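Side-chain contacts in 2-pyrone-4,6-dicarboxylic acid hydrolase, putative (Pseudomonas putida, PDB 2FFI), which probably acts as a 2-pyrone-4,6-dicarboxylate lactonase, a hydrolase of the amidohydrolase family built on a TIM barrel: residues D44-L49 and P80-G85; L10-I15 and T272-F277. All coordinates share one frame; numbering follows the deposited sequence.

Interaction 1: residues D44-L49 and P80-G85; sequences DYLGQL and PGQLRG
In the outer helical layer of the TIM barrel, helix 42-51 lays Tyr45 and Leu46 against Gln82 and Leu83 of the loop that follows helix 70-78. Tyr45 meets Leu83 at the rim of its ring: Tyr45 CE2 lies 4.1 Å from Leu83 CD2, and the methyl stands near the ring plane. The two side chains run past each other in opposite senses. With CG opposite the backbone N (chi1 175°), Tyr45 carries its ring toward the loop 80-85, and Leu49, one turn further on, places its CG 3.7 Å above one face, out toward the rim. The phenol OH hydrogen-bonds to Asp16 OD1, in strand 15-16, while Trp237 meets the same ring.

Gln82 and Arg84 are both backbone-bonded to Gly57, so the contact lies between helix 42-51 and a loop running beside strand 56-57 of the barrel. Here Leu83 also receives the other helix residue, Leu46, whose CD1 is 4.4 Å from Leu83 CD1. Gln82, in an extended conformation, crosses Leu46 at a slant, bringing OE1 to 4.1 Å from Leu46 CG, a van der Waals approach to a carbon. Gln82 NE2 hydrogen-bonds to Ser55 O, which helps to fix the amide. Arg84 turns back on the loop, giving NH2 to Leu83 O from above the carbonyl plane (3.1 Å, N-H...O 140°).

Interaction 2: residues L10-I15 and T272-F277; sequences LHLTAI and TARALF
Ala273 makes the first touch as helix 262-276 passes the N-terminal segment 10-15. Its methyl points at Ile15, where Ala273 CB is 4.0 Å from Ile15 CG2 and only slightly farther from Ile15 CB. The short side chain allows the backbones to approach here, with the CA atoms of Ile15 and Ala273 6.5 Å apart. Arg274 comes next and takes up more of the contact, through its aliphatic stem. Ile15 CD1 reaches the start of this side chain, 3.6 Å from Arg274 CB, and the two chains cross at about a right angle. Ile15 can do this because CG1 lies beside its backbone N (chi1 -54°) and CD1 continues outward in a near-extended branch.

Further along the arginine, Leu12 approaches from the N-terminal loop, its CD2 at 3.4 Å from Arg274 CD and near the plane of the guanidinium, at the edge of that group. Leu12 is the central residue of an inverse gamma turn, closed by a weak bond from Thr13 N to His11 O. The arginine chain runs straight as far as CD and then bends at chi3 (54°), and its NH1 makes a long, weak ion pair with Asp271. Phe277, where the helical conformation ends, still gives its N to Ala273 O (3.1 Å), and that same oxygen lies in plane at the edge of its ring.

This is the closure of the barrel, in which the last long helix covers the entry to the first strand, 15-16. Ile15 also rests on His56 of the adjacent strand 56-57, whereas Thr272 and Leu276 turn to Trp195 and Met232 on strands 194-199 and 231-234, and the Phe277 ring meets His139 of strand 139-142 almost perpendicularly.

The two contacts lie on the same side of the chain's centre, their own centres 12 Å apart. In sequence, interaction 1 falls wholly between the two segments of interaction 2: it joins early barrel elements locally, while interaction 2 brings the first and last parts of the modelled chain together. Strand 56-57 and the residue before it connect them. His56 bonds through ND1 to Gln82 O and through NE2 to Leu10 O, and Ser55, whose carbonyl serves interaction 1, takes Thr13 N on its OG. Arg84 NE packs 3.4 Å from Phe277 O. Both contacts thus flank strands 15-16 and 56-57, near the seam where the last helix meets the start of the barrel.

Interaction 1: residues D44-L49 and P80-G85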
loop_
_atom_site.group_PDB
_atom_site.type_symbol
_atom_site.label_atom_id
_atom_site.label_comp_id
_atom_site.label_asym_id
_atom_site.label_seq_id
_atom_site.Cartn_x
_atom_site.Cartn_y
_atom_site.Cartn_z
ATOM N N ASP A 44 17.948 1.942 -7.161
ATOM C CA ASP A 44 18.107 0.913 -6.150
ATOM C C ASP A 44 16.886 0.017 -6.085
ATOM O O ASP A 44 17.007 -1.207 -6.077
ATOM C CB ASP A 44 18.375 1.527 -4.777
ATOM C CG ASP A 44 19.741 2.193 -4.685
ATOM O OD1 ASP A 44 20.142 2.535 -3.547
ATOM O OD2 ASP A 44 20.403 2.386 -5.735
ATOM N N TYR A 45 15.708 0.625 -6.035
ATOM C CA TYR A 45 14.462 -0.129 -5.964
ATOM C C TYR A 45 14.293 -1.047 -7.167
ATOM O O TYR A 45 13.930 -2.213 -7.025
ATOM C CB TYR A 45 13.283 0.828 -5.899
ATOM C CG TYR A 45 11.962 0.119 -5.938
ATOM C CD1 TYR A 45 11.654 -0.863 -5.005
ATOM C CD2 TYR A 45 11.015 0.429 -6.910
ATOM C CE1 TYR A 45 10.428 -1.522 -5.043
ATOM C CE2 TYR A 45 9.795 -0.217 -6.949
ATOM C CZ TYR A 45 9.512 -1.184 -6.020
ATOM O OH TYR A 45 8.309 -1.818 -6.052
ATOM N N LEU A 46 14.549 -0.503 -8.351
ATOM C CA LEU A 46 14.441 -1.267 -9.571
ATOM C C LEU A 46 15.403 -2.439 -9.503
ATOM O O LEU A 46 15.084 -3.537 -9.953
ATOM C CB LEU A 46 14.749 -0.367 -10.764
ATOM C CG LEU A 46 13.532 0.181 -11.517
ATOM C CD1 LEU A 46 12.428 0.501 -10.552
ATOM C CD2 LEU A 46 13.932 1.401 -12.324
ATOM N N GLY A 47 16.577 -2.214 -8.923
ATOM C CA GLY A 47 17.556 -3.286 -8.808
ATOM C C GLY A 47 17.075 -4.389 -7.879
ATOM O O GLY A 47 17.098 -5.570 -8.220
ATOM N N GLN A 48 16.649 -3.991 -6.690
ATOM C CA GLN A 48 16.128 -4.909 -5.712
ATOM C C GLN A 48 14.955 -5.684 -6.277
ATOM O O GLN A 48 14.735 -6.824 -5.889
ATOM C CB GLN A 48 15.688 -4.126 -4.486
ATOM C CG GLN A 48 16.838 -3.560 -3.715
ATOM C CD GLN A 48 17.718 -4.664 -3.149
ATOM O OE1 GLN A 48 18.850 -4.882 -3.599
ATOM N NE2 GLN A 48 17.191 -5.377 -2.155
ATOM N N LEU A 49 14.185 -5.057 -7.174
ATOM C CA LEU A 49 13.029 -5.726 -7.789
ATOM C C LEU A 49 13.473 -6.870 -8.703
ATOM O O LEU A 49 13.077 -8.014 -8.489
ATOM C CB LEU A 49 12.154 -4.751 -8.626
ATOM C CG LEU A 49 11.074 -3.807 -8.076
ATOM C CD1 LEU A 49 10.394 -3.131 -9.236
ATOM C CD2 LEU A 49 10.056 -4.552 -7.241
ATOM N N PRO A 80 8.477 4.184 -17.774
ATOM C CA PRO A 80 7.077 4.087 -18.204
ATOM C C PRO A 80 6.514 2.662 -18.271
ATOM O O PRO A 80 7.168 1.744 -18.759
ATOM C CB PRO A 80 7.098 4.784 -19.563
ATOM C CG PRO A 80 8.492 4.501 -20.065
ATOM C CD PRO A 80 9.320 4.763 -18.839
ATOM N N GLY A 81 5.292 2.498 -17.776
ATOM C CA GLY A 81 4.649 1.203 -17.796
ATOM C C GLY A 81 5.062 0.306 -16.653
ATOM O O GLY A 81 4.229 -0.402 -16.086
ATOM N N GLN A 82 6.340 0.348 -16.291
ATOM C CA GLN A 82 6.865 -0.501 -15.217
ATOM C C GLN A 82 6.311 -0.228 -13.820
ATOM O O GLN A 82 6.263 -1.126 -12.987
ATOM C CB GLN A 82 8.402 -0.418 -15.191
ATOM C CG GLN A 82 9.061 -1.336 -14.158
ATOM C CD GLN A 82 10.524 -1.656 -14.471
ATOM O OE1 GLN A 82 11.305 -0.763 -14.818
ATOM N NE2 GLN A 82 10.905 -2.933 -14.326
ATOM N N LEU A 83 5.869 0.996 -13.569
ATOM C CA LEU A 83 5.362 1.337 -12.254
ATOM C C LEU A 83 4.033 2.053 -12.307
ATOM O O LEU A 83 3.649 2.567 -13.355
ATOM C CB LEU A 83 6.365 2.234 -11.536
ATOM C CG LEU A 83 7.771 1.676 -11.344
ATOM C CD1 LEU A 83 8.705 2.749 -10.791
ATOM C CD2 LEU A 83 7.697 0.465 -10.418
ATOM N N ARG A 84 3.336 2.100 -11.173
ATOM C CA ARG A 84 2.066 2.812 -11.115
ATOM C C ARG A 84 2.082 3.826 -9.986
ATOM O O ARG A 84 1.923 5.025 -10.209
ATOM C CB ARG A 84 0.890 1.857 -10.939
ATOM C CG ARG A 84 0.572 1.060 -12.191
ATOM C CD ARG A 84 0.221 1.951 -13.376
ATOM N NE ARG A 84 -0.084 1.114 -14.524
ATOM C CZ ARG A 84 0.692 1.003 -15.594
ATOM N NH1 ARG A 84 0.333 0.200 -16.593
ATOM N NH2 ARG A 84 1.809 1.712 -15.677
ATOM N N GLY A 85 2.283 3.359 -8.767
ATOM C CA GLY A 85 2.322 4.293 -7.657
ATOM C C GLY A 85 1.075 5.107 -7.316
ATOM O O GLY A 85 0.295 5.496 -8.191
#

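Interaction 2: residues L10-I15 and T272-F277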
loop_
_atom_site.group_PDB
_atom_site.type_symbol
_atom_site.label_atom_id
_atom_site.label_comp_id
_atom_site.label_asym_id
_atom_site.label_seq_id
_atom_site.Cartn_x
_atom_site.Cartn_y
_atom_site.Cartn_z
ATOM N N LEU A 10 9.872 -5.057 -18.524
ATOM C CA LEU A 10 9.126 -5.501 -19.741
ATOM C C LEU A 10 8.157 -6.621 -19.358
ATOM O O LEU A 10 7.040 -6.347 -18.921
ATOM C CB LEU A 10 10.104 -6.000 -20.814
ATOM C CG LEU A 10 9.517 -6.177 -22.221
ATOM C CD1 LEU A 10 9.307 -4.807 -22.869
ATOM C CD2 LEU A 10 10.455 -7.015 -23.078
ATOM N N HIS A 11 8.592 -7.874 -19.509
ATOM C CA HIS A 11 7.765 -9.041 -19.187
ATOM C C HIS A 11 7.115 -8.997 -17.793
ATOM O O HIS A 11 7.804 -8.981 -16.776
ATOM C CB HIS A 11 8.598 -10.327 -19.316
ATOM C CG HIS A 11 8.827 -10.774 -20.728
ATOM N ND1 HIS A 11 7.877 -11.464 -21.455
ATOM C CD2 HIS A 11 9.893 -10.624 -21.548
ATOM C CE1 HIS A 11 8.351 -11.717 -22.662
ATOM N NE2 HIS A 11 9.572 -11.218 -22.745
ATOM N N LEU A 12 5.782 -8.997 -17.769
ATOM C CA LEU A 12 5.005 -8.963 -16.534
ATOM C C LEU A 12 5.136 -10.298 -15.820
ATOM O O LEU A 12 4.302 -11.194 -15.986
ATOM C CB LEU A 12 3.528 -8.675 -16.844
ATOM C CG LEU A 12 2.489 -8.592 -15.710
ATOM C CD1 LEU A 12 2.696 -7.351 -14.875
ATOM C CD2 LEU A 12 1.102 -8.568 -16.295
ATOM N N THR A 13 6.183 -10.426 -15.016
ATOM C CA THR A 13 6.436 -11.661 -14.285
ATOM C C THR A 13 5.827 -11.634 -12.864
ATOM O O THR A 13 5.240 -12.625 -12.423
ATOM C CB THR A 13 7.947 -11.925 -14.227
ATOM O OG1 THR A 13 8.183 -13.216 -13.663
ATOM C CG2 THR A 13 8.647 -10.864 -13.395
ATOM N N ALA A 14 5.969 -10.512 -12.152
ATOM C CA ALA A 14 5.387 -10.359 -10.812
ATOM C C ALA A 14 5.322 -8.885 -10.431
ATOM O O ALA A 14 6.193 -8.105 -10.822
ATOM C CB ALA A 14 6.184 -11.140 -9.779
ATOM N N ILE A 15 4.297 -8.514 -9.658
ATOM C CA ILE A 15 4.084 -7.119 -9.247
ATOM C C ILE A 15 4.153 -6.810 -7.754
ATOM O O ILE A 15 3.391 -7.354 -6.959
ATOM C CB ILE A 15 2.718 -6.585 -9.718
ATOM C CG1 ILE A 15 2.556 -6.768 -11.235
ATOM C CG2 ILE A 15 2.602 -5.113 -9.342
ATOM C CD1 ILE A 15 1.117 -6.601 -11.733
ATOM N N THR A 272 -3.966 -10.244 -8.520
ATOM C CA THR A 272 -4.634 -9.165 -7.813
ATOM C C THR A 272 -4.063 -7.786 -8.121
ATOM O O THR A 272 -4.757 -6.941 -8.666
ATOM C CB THR A 272 -4.580 -9.383 -6.300
ATOM O OG1 THR A 272 -5.174 -10.644 -5.984
ATOM C CG2 THR A 272 -5.356 -8.302 -5.574
ATOM N N ALA A 273 -2.806 -7.543 -7.785
ATOM C CA ALA A 273 -2.259 -6.227 -8.047
ATOM C C ALA A 273 -2.406 -5.841 -9.508
ATOM O O ALA A 273 -2.609 -4.669 -9.821
ATOM C CB ALA A 273 -0.807 -6.166 -7.637
ATOM N N ARG A 274 -2.309 -6.816 -10.409
ATOM C CA ARG A 274 -2.431 -6.541 -11.849
ATOM C C ARG A 274 -3.803 -5.985 -12.241
ATOM O O ARG A 274 -3.929 -5.241 -13.210
ATOM C CB ARG A 274 -2.150 -7.810 -12.656
ATOM C CG ARG A 274 -2.411 -7.685 -14.154
ATOM C CD ARG A 274 -1.926 -8.921 -14.868
ATOM N NE ARG A 274 -2.525 -10.116 -14.275
ATOM C CZ ARG A 274 -3.831 -10.352 -14.258
ATOM N NH1 ARG A 274 -4.301 -11.456 -13.696
ATOM N NH2 ARG A 274 -4.664 -9.479 -14.813
ATOM N N ALA A 275 -4.832 -6.359 -11.493
ATOM C CA ALA A 275 -6.170 -5.872 -11.774
ATOM C C ALA A 275 -6.346 -4.458 -11.213
ATOM O O ALA A 275 -6.582 -3.514 -11.966
ATOM C CB ALA A 275 -7.205 -6.812 -11.182
ATOM N N LEU A 276 -6.208 -4.313 -9.898
ATOM C CA LEU A 276 -6.366 -3.020 -9.231
ATOM C C LEU A 276 -5.561 -1.886 -9.853
ATOM O O LEU A 276 -6.044 -0.760 -9.960
ATOM C CB LEU A 276 -5.984 -3.138 -7.754
ATOM C CG LEU A 276 -6.450 -2.005 -6.846
ATOM C CD1 LEU A 276 -7.959 -2.108 -6.726
ATOM C CD2 LEU A 276 -5.785 -2.097 -5.482
ATOM N N PHE A 277 -4.329 -2.171 -10.253
ATOM C CA PHE A 277 -3.486 -1.133 -10.842
ATOM C C PHE A 277 -3.453 -1.197 -12.351
ATOM O O PHE A 277 -2.673 -0.499 -12.981
ATOM C CB PHE A 277 -2.048 -1.212 -10.303
ATOM C CG PHE A 277 -1.951 -1.009 -8.828
ATOM C CD1 PHE A 277 -2.102 -2.081 -7.965
ATOM C CD2 PHE A 277 -1.781 0.265 -8.296
ATOM C CE1 PHE A 277 -2.094 -1.895 -6.595
ATOM C CE2 PHE A 277 -1.770 0.466 -6.923
ATOM C CZ PHE A 277 -1.928 -0.618 -6.070
#